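Local coordinates for protein glutamate--tRNA ligase (Elizabethkingia anophelis, PDB 6B1Z) that attaches glutamate to its cognate tRNA at the expense of ATP, as a class I aminoacyl-tRNA synthetase, at residues T21-V29 and P279-D287; F410-D419 and L476-P485. All coordinates share one frame; numbering follows the deposited sequence.

Interaction 1 of 2, residues T21-V29 and P279-D287; sequences TGPLHLGGV and PVFPLNFTD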
loop_
_atom_site.group_PDB
_atom_site.type_symbol
_atom_site.label_atom_id
_atom_site.label_comp_id
_atom_site.label_asym_id
_atom_site.label_seq_id
_atom_site.Cartn_x
_atom_site.Cartn_y
_atom_site.Cartn_z
ATOM N N THR A 21 8.481 -9.558 8.232
ATOM C CA THR A 21 7.703 -9.683 9.456
ATOM C C THR A 21 6.205 -9.523 9.198
ATOM O O THR A 21 5.450 -9.160 10.102
ATOM C CB THR A 21 8.176 -8.659 10.490
ATOM O OG1 THR A 21 8.171 -7.350 9.905
ATOM C CG2 THR A 21 9.596 -8.986 10.969
ATOM N N GLY A 22 5.759 -9.808 7.978
ATOM C CA GLY A 22 4.377 -9.597 7.607
ATOM C C GLY A 22 4.273 -8.840 6.297
ATOM O O GLY A 22 5.273 -8.622 5.609
ATOM N N PRO A 23 3.067 -8.415 5.933
ATOM C CA PRO A 23 2.875 -7.753 4.640
ATOM C C PRO A 23 3.276 -6.285 4.675
ATOM O O PRO A 23 3.354 -5.651 5.730
ATOM C CB PRO A 23 1.371 -7.887 4.403
ATOM C CG PRO A 23 0.800 -7.837 5.792
ATOM C CD PRO A 23 1.803 -8.561 6.675
ATOM N N LEU A 24 3.498 -5.749 3.479
ATOM C CA LEU A 24 3.666 -4.307 3.317
ATOM C C LEU A 24 2.361 -3.578 3.613
ATOM O O LEU A 24 1.289 -3.984 3.148
ATOM C CB LEU A 24 4.115 -3.984 1.894
ATOM C CG LEU A 24 5.497 -4.461 1.467
ATOM C CD1 LEU A 24 5.745 -4.014 0.042
ATOM C CD2 LEU A 24 6.573 -3.929 2.413
ATOM N N HIS A 25 2.449 -2.509 4.400
ATOM C CA HIS A 25 1.349 -1.583 4.588
ATOM C C HIS A 25 1.464 -0.455 3.561
ATOM O O HIS A 25 2.450 -0.346 2.837
ATOM C CB HIS A 25 1.350 -1.024 6.017
ATOM C CG HIS A 25 1.044 -2.044 7.071
ATOM N ND1 HIS A 25 -0.109 -2.012 7.828
ATOM C CD2 HIS A 25 1.746 -3.120 7.503
ATOM C CE1 HIS A 25 -0.108 -3.026 8.675
ATOM N NE2 HIS A 25 1.009 -3.710 8.504
ATOM N N LEU A 26 0.432 0.389 3.510
ATOM C CA LEU A 26 0.433 1.504 2.565
ATOM C C LEU A 26 1.633 2.421 2.776
ATOM O O LEU A 26 2.243 2.889 1.807
ATOM C CB LEU A 26 -0.869 2.287 2.680
ATOM C CG LEU A 26 -1.426 2.925 1.417
ATOM C CD1 LEU A 26 -1.687 1.868 0.349
ATOM C CD2 LEU A 26 -2.710 3.653 1.771
ATOM N N GLY A 27 1.987 2.695 4.034
ATOM C CA GLY A 27 3.174 3.496 4.291
ATOM C C GLY A 27 4.432 2.891 3.696
ATOM O O GLY A 27 5.291 3.607 3.176
ATOM N N GLY A 28 4.562 1.560 3.756
ATOM C CA GLY A 28 5.739 0.923 3.192
ATOM C C GLY A 28 5.770 0.970 1.675
ATOM O O GLY A 28 6.825 1.164 1.075
ATOM N N VAL A 29 4.607 0.805 1.038
ATOM C CA VAL A 29 4.520 0.965 -0.411
ATOM C C VAL A 29 4.950 2.363 -0.814
ATOM O O VAL A 29 5.688 2.541 -1.793
ATOM C CB VAL A 29 3.088 0.675 -0.889
ATOM C CG1 VAL A 29 2.945 0.990 -2.392
ATOM C CG2 VAL A 29 2.723 -0.779 -0.592
ATOM N N PRO A 279 -9.071 -1.988 1.473
ATOM C CA PRO A 279 -7.958 -2.862 1.839
ATOM C C PRO A 279 -6.810 -2.061 2.431
ATOM O O PRO A 279 -6.722 -0.836 2.305
ATOM C CB PRO A 279 -7.564 -3.524 0.511
ATOM C CG PRO A 279 -8.056 -2.611 -0.544
ATOM C CD PRO A 279 -9.223 -1.847 0.012
ATOM N N VAL A 280 -5.930 -2.781 3.113
ATOM C CA VAL A 280 -4.771 -2.151 3.727
ATOM C C VAL A 280 -3.449 -2.689 3.202
ATOM O O VAL A 280 -2.416 -2.022 3.385
ATOM C CB VAL A 280 -4.826 -2.268 5.264
ATOM C CG1 VAL A 280 -5.968 -1.417 5.807
ATOM C CG2 VAL A 280 -4.975 -3.721 5.688
ATOM N N PHE A 281 -3.436 -3.833 2.526
ATOM C CA PHE A 281 -2.210 -4.396 1.974
ATOM C C PHE A 281 -2.308 -4.464 0.453
ATOM O O PHE A 281 -3.410 -4.621 -0.083
ATOM C CB PHE A 281 -1.979 -5.804 2.541
ATOM C CG PHE A 281 -2.082 -5.874 4.044
ATOM C CD1 PHE A 281 -1.407 -4.964 4.846
ATOM C CD2 PHE A 281 -2.878 -6.837 4.644
ATOM C CE1 PHE A 281 -1.504 -5.031 6.233
ATOM C CE2 PHE A 281 -2.982 -6.910 6.031
ATOM C CZ PHE A 281 -2.294 -6.003 6.819
ATOM N N PRO A 282 -1.188 -4.351 -0.278
ATOM C CA PRO A 282 -1.288 -4.431 -1.750
ATOM C C PRO A 282 -1.786 -5.778 -2.248
ATOM O O PRO A 282 -2.545 -5.825 -3.227
ATOM C CB PRO A 282 0.149 -4.131 -2.219
ATOM C CG PRO A 282 1.022 -4.487 -1.028
ATOM C CD PRO A 282 0.195 -4.094 0.174
ATOM N N LEU A 283 -1.391 -6.874 -1.593
ATOM C CA LEU A 283 -1.735 -8.229 -1.998
ATOM C C LEU A 283 -2.372 -8.959 -0.828
ATOM O O LEU A 283 -2.176 -8.596 0.337
ATOM C CB LEU A 283 -0.493 -9.012 -2.460
ATOM C CG LEU A 283 0.549 -8.292 -3.307
ATOM C CD1 LEU A 283 1.748 -9.211 -3.565
ATOM C CD2 LEU A 283 -0.045 -7.838 -4.623
ATOM N N ASN A 284 -3.114 -10.021 -1.155
ATOM C CA ASN A 284 -3.663 -10.917 -0.145
ATOM C C ASN A 284 -2.605 -11.311 0.878
ATOM O O ASN A 284 -1.486 -11.683 0.513
ATOM C CB ASN A 284 -4.196 -12.186 -0.810
ATOM C CG ASN A 284 -5.626 -12.058 -1.275
ATOM O OD1 ASN A 284 -6.149 -10.962 -1.431
ATOM N ND2 ASN A 284 -6.268 -13.196 -1.505
ATOM N N PHE A 285 -2.962 -11.235 2.160
ATOM C CA PHE A 285 -2.113 -11.753 3.232
ATOM C C PHE A 285 -2.931 -12.618 4.177
ATOM O O PHE A 285 -3.907 -12.145 4.768
ATOM C CB PHE A 285 -1.446 -10.627 4.017
ATOM C CG PHE A 285 -0.592 -11.124 5.147
ATOM C CD1 PHE A 285 0.622 -11.742 4.892
ATOM C CD2 PHE A 285 -1.020 -10.999 6.461
ATOM C CE1 PHE A 285 1.410 -12.219 5.937
ATOM C CE2 PHE A 285 -0.237 -11.470 7.514
ATOM C CZ PHE A 285 0.979 -12.080 7.248
ATOM N N THR A 286 -2.497 -13.864 4.365
ATOM C CA THR A 286 -3.126 -14.785 5.306
ATOM C C THR A 286 -2.330 -14.778 6.607
ATOM O O THR A 286 -1.145 -15.122 6.614
ATOM C CB THR A 286 -3.190 -16.193 4.720
ATOM O OG1 THR A 286 -3.924 -16.164 3.485
ATOM C CG2 THR A 286 -3.867 -17.148 5.698
ATOM N N ASP A 287 -2.971 -14.361 7.690
ATOM C CA ASP A 287 -2.307 -14.310 8.987
ATOM C C ASP A 287 -2.073 -15.724 9.503
ATOM O O ASP A 287 -3.041 -16.475 9.698
ATOM C CB ASP A 287 -3.141 -13.507 9.979
ATOM C CG ASP A 287 -2.507 -13.442 11.357
ATOM O OD1 ASP A 287 -1.281 -13.217 11.445
ATOM O OD2 ASP A 287 -3.238 -13.608 12.354
HETATM O O HOH W 1 -1.821 -0.164 5.143
#
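P23 sits wedged between two phenylalanines, one CH-pi contact on each. P23 CG stands 3.6 Å from the centroid of the F281 ring, almost straight above it, while P23 CD lies 3.5 Å from the centroid of the F285 ring. V280 CG2 covers the opposite face of F281, so the ring is sandwiched between two aliphatic groups. F281 also takes part in a T-shaped aromatic pair: its CE1 edge points at one face of H25, with the planes at 89°. H25 has its CG anti to the carbonyl carbon (chi1 -67°), which swings the imidazole back over that edge. P282 also meets V29, with V29 CG2 4.1 Å from P282 CG.

The polar contacts are few. One water accepts from L26 N (2.8 Å) and donates to V280 O (2.6 Å), tying the start of helix 26-41 to the other segment. L24 O is buried with no hydrogen-bond partner; P282 CD touches it at 3.2 Å. Y65 of helix 62-73 packs on P23, F281 and P282.

H25 is the N-cap, and H25 to G28 read HLGG, which matches the HIGH signature of class I synthetases, a motif that in this family lines the ATP site and probably does so here.

Interaction 2 of 2, residues F410-D419 and L476-P485; sequences FFFHAPESFD and LSLVGELKGP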
loop_
_atom_site.group_PDB
_atom_site.type_symbol
_atom_site.label_atom_id
_atom_site.label_comp_id
_atom_site.label_asym_id
_atom_site.label_seq_id
_atom_site.Cartn_x
_atom_site.Cartn_y
_atom_site.Cartn_z
ATOM N N PHE A 410 -29.098 -7.541 -15.683
ATOM C CA PHE A 410 -30.165 -7.623 -16.680
ATOM C C PHE A 410 -29.669 -8.016 -18.063
ATOM O O PHE A 410 -30.491 -8.365 -18.912
ATOM C CB PHE A 410 -30.899 -6.285 -16.767
ATOM C CG PHE A 410 -29.974 -5.101 -16.733
ATOM C CD1 PHE A 410 -29.771 -4.401 -15.556
ATOM C CD2 PHE A 410 -29.279 -4.714 -17.870
ATOM C CE1 PHE A 410 -28.890 -3.321 -15.508
ATOM C CE2 PHE A 410 -28.399 -3.636 -17.839
ATOM C CZ PHE A 410 -28.208 -2.941 -16.655
ATOM N N PHE A 411 -28.359 -7.968 -18.325
ATOM C CA PHE A 411 -27.873 -8.481 -19.600
ATOM C C PHE A 411 -27.950 -9.994 -19.660
ATOM O O PHE A 411 -27.978 -10.565 -20.757
ATOM C CB PHE A 411 -26.422 -8.048 -19.855
ATOM C CG PHE A 411 -26.265 -6.594 -20.204
ATOM C CD1 PHE A 411 -26.793 -6.079 -21.382
ATOM C CD2 PHE A 411 -25.547 -5.748 -19.376
ATOM C CE1 PHE A 411 -26.623 -4.741 -21.713
ATOM C CE2 PHE A 411 -25.384 -4.405 -19.698
ATOM C CZ PHE A 411 -25.923 -3.905 -20.868
ATOM N N PHE A 412 -27.987 -10.651 -18.504
ATOM C CA PHE A 412 -27.857 -12.095 -18.409
ATOM C C PHE A 412 -29.040 -12.780 -17.742
ATOM O O PHE A 412 -29.185 -13.999 -17.893
ATOM C CB PHE A 412 -26.574 -12.444 -17.638
ATOM C CG PHE A 412 -25.387 -11.613 -18.037
ATOM C CD1 PHE A 412 -24.679 -11.903 -19.197
ATOM C CD2 PHE A 412 -24.990 -10.532 -17.265
ATOM C CE1 PHE A 412 -23.592 -11.136 -19.569
ATOM C CE2 PHE A 412 -23.903 -9.760 -17.634
ATOM C CZ PHE A 412 -23.206 -10.064 -18.786
ATOM N N HIS A 413 -29.887 -12.041 -17.024
ATOM C CA HIS A 413 -30.992 -12.613 -16.258
ATOM C C HIS A 413 -32.238 -11.764 -16.452
ATOM O O HIS A 413 -32.171 -10.535 -16.365
ATOM C CB HIS A 413 -30.655 -12.684 -14.763
ATOM C CG HIS A 413 -29.314 -13.280 -14.467
ATOM N ND1 HIS A 413 -29.047 -14.625 -14.612
ATOM C CD2 HIS A 413 -28.166 -12.715 -14.021
ATOM C CE1 HIS A 413 -27.793 -14.862 -14.271
ATOM N NE2 HIS A 413 -27.235 -13.719 -13.911
ATOM N N ALA A 414 -33.383 -12.420 -16.690
ATOM C CA ALA A 414 -34.635 -11.690 -16.806
ATOM C C ALA A 414 -35.128 -11.243 -15.431
ATOM O O ALA A 414 -34.861 -11.901 -14.421
ATOM C CB ALA A 414 -35.698 -12.559 -17.473
ATOM N N PRO A 415 -35.852 -10.125 -15.361
ATOM C CA PRO A 415 -36.436 -9.718 -14.079
ATOM C C PRO A 415 -37.531 -10.684 -13.651
ATOM O O PRO A 415 -38.334 -11.146 -14.466
ATOM C CB PRO A 415 -37.006 -8.321 -14.366
ATOM C CG PRO A 415 -36.462 -7.924 -15.715
ATOM C CD PRO A 415 -36.203 -9.197 -16.448
ATOM N N GLU A 416 -37.553 -10.987 -12.354
ATOM C CA GLU A 416 -38.589 -11.844 -11.791
ATOM C C GLU A 416 -39.738 -11.039 -11.193
ATOM O O GLU A 416 -40.898 -11.459 -11.278
ATOM C CB GLU A 416 -37.979 -12.770 -10.736
ATOM C CG GLU A 416 -36.990 -13.766 -11.318
ATOM C CD GLU A 416 -36.165 -14.467 -10.260
ATOM O OE1 GLU A 416 -36.397 -14.220 -9.058
ATOM O OE2 GLU A 416 -35.279 -15.265 -10.634
ATOM N N SER A 417 -39.438 -9.888 -10.602
ATOM C CA SER A 417 -40.430 -8.953 -10.084
ATOM C C SER A 417 -40.250 -7.594 -10.756
ATOM O O SER A 417 -39.428 -7.424 -11.659
ATOM C CB SER A 417 -40.319 -8.825 -8.564
ATOM O OG SER A 417 -39.008 -8.443 -8.182
ATOM N N PHE A 418 -41.034 -6.619 -10.304
ATOM C CA PHE A 418 -40.936 -5.258 -10.809
ATOM C C PHE A 418 -41.106 -4.285 -9.655
ATOM O O PHE A 418 -42.055 -4.404 -8.875
ATOM C CB PHE A 418 -41.988 -4.983 -11.891
ATOM C CG PHE A 418 -41.908 -5.910 -13.071
ATOM C CD1 PHE A 418 -40.995 -5.683 -14.089
ATOM C CD2 PHE A 418 -42.755 -7.003 -13.171
ATOM C CE1 PHE A 418 -40.924 -6.531 -15.184
ATOM C CE2 PHE A 418 -42.691 -7.853 -14.261
ATOM C CZ PHE A 418 -41.772 -7.618 -15.269
ATOM N N ASP A 419 -40.175 -3.337 -9.547
ATOM C CA ASP A 419 -40.253 -2.291 -8.533
ATOM C C ASP A 419 -41.601 -1.583 -8.593
ATOM O O ASP A 419 -42.038 -1.141 -9.658
ATOM C CB ASP A 419 -39.115 -1.290 -8.745
ATOM C CG ASP A 419 -39.154 -0.141 -7.761
ATOM O OD1 ASP A 419 -38.557 -0.269 -6.671
ATOM O OD2 ASP A 419 -39.786 0.889 -8.077
ATOM N N LEU A 476 -38.687 -0.730 -17.823
ATOM C CA LEU A 476 -39.161 -1.489 -16.670
ATOM C C LEU A 476 -39.302 -2.969 -17.006
ATOM O O LEU A 476 -38.919 -3.834 -16.208
ATOM C CB LEU A 476 -40.493 -0.919 -16.183
ATOM C CG LEU A 476 -41.138 -1.640 -14.999
ATOM C CD1 LEU A 476 -40.341 -1.396 -13.735
ATOM C CD2 LEU A 476 -42.571 -1.183 -14.827
ATOM N N SER A 477 -39.817 -3.273 -18.200
ATOM C CA SER A 477 -40.003 -4.662 -18.613
ATOM C C SER A 477 -38.677 -5.409 -18.679
ATOM O O SER A 477 -38.595 -6.588 -18.308
ATOM C CB SER A 477 -40.683 -4.707 -19.978
ATOM O OG SER A 477 -41.916 -4.015 -19.955
ATOM N N LEU A 478 -37.637 -4.749 -19.181
ATOM C CA LEU A 478 -36.375 -5.431 -19.442
ATOM C C LEU A 478 -35.503 -5.522 -18.200
ATOM O O LEU A 478 -34.704 -6.457 -18.081
ATOM C CB LEU A 478 -35.615 -4.710 -20.558
ATOM C CG LEU A 478 -36.357 -4.546 -21.886
ATOM C CD1 LEU A 478 -35.548 -3.703 -22.850
ATOM C CD2 LEU A 478 -36.712 -5.900 -22.514
ATOM N N VAL A 479 -35.651 -4.577 -17.273
ATOM C CA VAL A 479 -34.746 -4.446 -16.143
ATOM C C VAL A 479 -35.423 -4.741 -14.807
ATOM O O VAL A 479 -34.743 -5.163 -13.863
ATOM C CB VAL A 479 -34.120 -3.034 -16.139
ATOM C CG1 VAL A 479 -33.174 -2.842 -14.958
ATOM C CG2 VAL A 479 -33.386 -2.780 -17.447
ATOM N N GLY A 480 -36.736 -4.553 -14.702
ATOM C CA GLY A 480 -37.432 -4.629 -13.441
ATOM C C GLY A 480 -37.449 -3.329 -12.665
ATOM O O GLY A 480 -38.286 -3.165 -11.771
ATOM N N GLU A 481 -36.539 -2.413 -12.984
ATOM C CA GLU A 481 -36.549 -1.083 -12.395
ATOM C C GLU A 481 -36.057 -0.097 -13.446
ATOM O O GLU A 481 -35.791 -0.463 -14.596
ATOM C CB GLU A 481 -35.709 -1.038 -11.117
ATOM C CG GLU A 481 -34.371 -1.736 -11.228
ATOM C CD GLU A 481 -33.805 -2.107 -9.875
ATOM O OE1 GLU A 481 -33.008 -1.320 -9.321
ATOM O OE2 GLU A 481 -34.172 -3.185 -9.358
ATOM N N LEU A 482 -35.981 1.178 -13.065
ATOM C CA LEU A 482 -35.557 2.220 -14.000
ATOM C C LEU A 482 -34.052 2.446 -13.840
ATOM O O LEU A 482 -33.582 3.379 -13.183
ATOM C CB LEU A 482 -36.360 3.494 -13.777
ATOM C CG LEU A 482 -37.862 3.300 -13.999
ATOM C CD1 LEU A 482 -38.618 4.608 -13.837
ATOM C CD2 LEU A 482 -38.147 2.681 -15.365
ATOM N N LYS A 483 -33.280 1.563 -14.463
ATOM C CA LYS A 483 -31.835 1.717 -14.495
ATOM C C LYS A 483 -31.309 1.075 -15.774
ATOM O O LYS A 483 -32.076 0.634 -16.637
ATOM C CB LYS A 483 -31.192 1.123 -13.238
ATOM C CG LYS A 483 -31.363 -0.369 -13.107
ATOM C CD LYS A 483 -30.837 -0.896 -11.777
ATOM C CE LYS A 483 -30.811 -2.426 -11.769
ATOM N NZ LYS A 483 -30.694 -2.999 -10.397
ATOM N N GLY A 484 -29.987 1.054 -15.903
ATOM C CA GLY A 484 -29.341 0.438 -17.038
ATOM C C GLY A 484 -28.967 1.421 -18.130
ATOM O O GLY A 484 -29.216 2.630 -18.041
ATOM N N PRO A 485 -28.357 0.905 -19.197
ATOM C CA PRO A 485 -27.981 1.756 -20.332
ATOM C C PRO A 485 -29.177 2.092 -21.207
ATOM O O PRO A 485 -30.317 1.764 -20.853
ATOM C CB PRO A 485 -26.965 0.887 -21.079
ATOM C CG PRO A 485 -27.493 -0.500 -20.865
ATOM C CD PRO A 485 -28.095 -0.519 -19.468
#
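F410 packs between V479 at the helix end and the K483-P485 tail. V479 CG2 lies over one face of its ring, K483 CE comes to the edge, and P485 CD approaches obliquely, 3.5 Å from F410 CE2. With chi1 at 42°, F410 CG is tucked between the backbone N and the carbonyl carbon, which turns the ring to lie alongside V479. Next to it, F411 CZ reaches P485 CG at 3.7 Å, and the F411 ring takes F410 CE2 over one face.

P415 and F418 close on the last turn of helix 467-479. P415 CG rests 3.3 Å from L478 O and 3.5 Å from G480 N. F418 turns its edge to the helix, with L476 O and S477 O in the plane of the ring; F418 CD1 is 3.5 Å from L476 O. One hydrogen bond crosses the contact, from D419 N to G480 O (2.9 Å, 163° at the hydrogen), and F418 CA adds a C-H contact to the same oxygen.

Further out, G480 leaves the helix with positive phi while its N still bonds to L476 O. D419 is the N-cap of helix 420-425, its OD2 accepting from A422 N. R502 NH1 bonds to both F410 O and L478 O, and R475 NH1 holds K483 O and P485 O.

The carbonyls at this helix end thus meet C-H groups and the edge of the F418 ring as well as N-H donors, and the positive charge of R502 probably suits the partly negative helix terminus.

Interactions 1 and 2 belong to different parts of the enzyme, the catalytic region and the anticodon-binding region, with centres about 40 Å apart and nearest atoms about 24 Å apart. They share no helix or strand. Interaction 1 lies close to the geometric centre of the molecule and involves the start of a helix; interaction 2 is far out toward one end and involves the finish of one helix and the cap of the next. Both are partly buried and mix proline with aromatic rings. In 279-287 the rings embrace a proline of 21-29 and the polar link is a water, whereas 410-419 and 476-485 are joined by a direct backbone bond, with arginines nearby holding carbonyl oxygens.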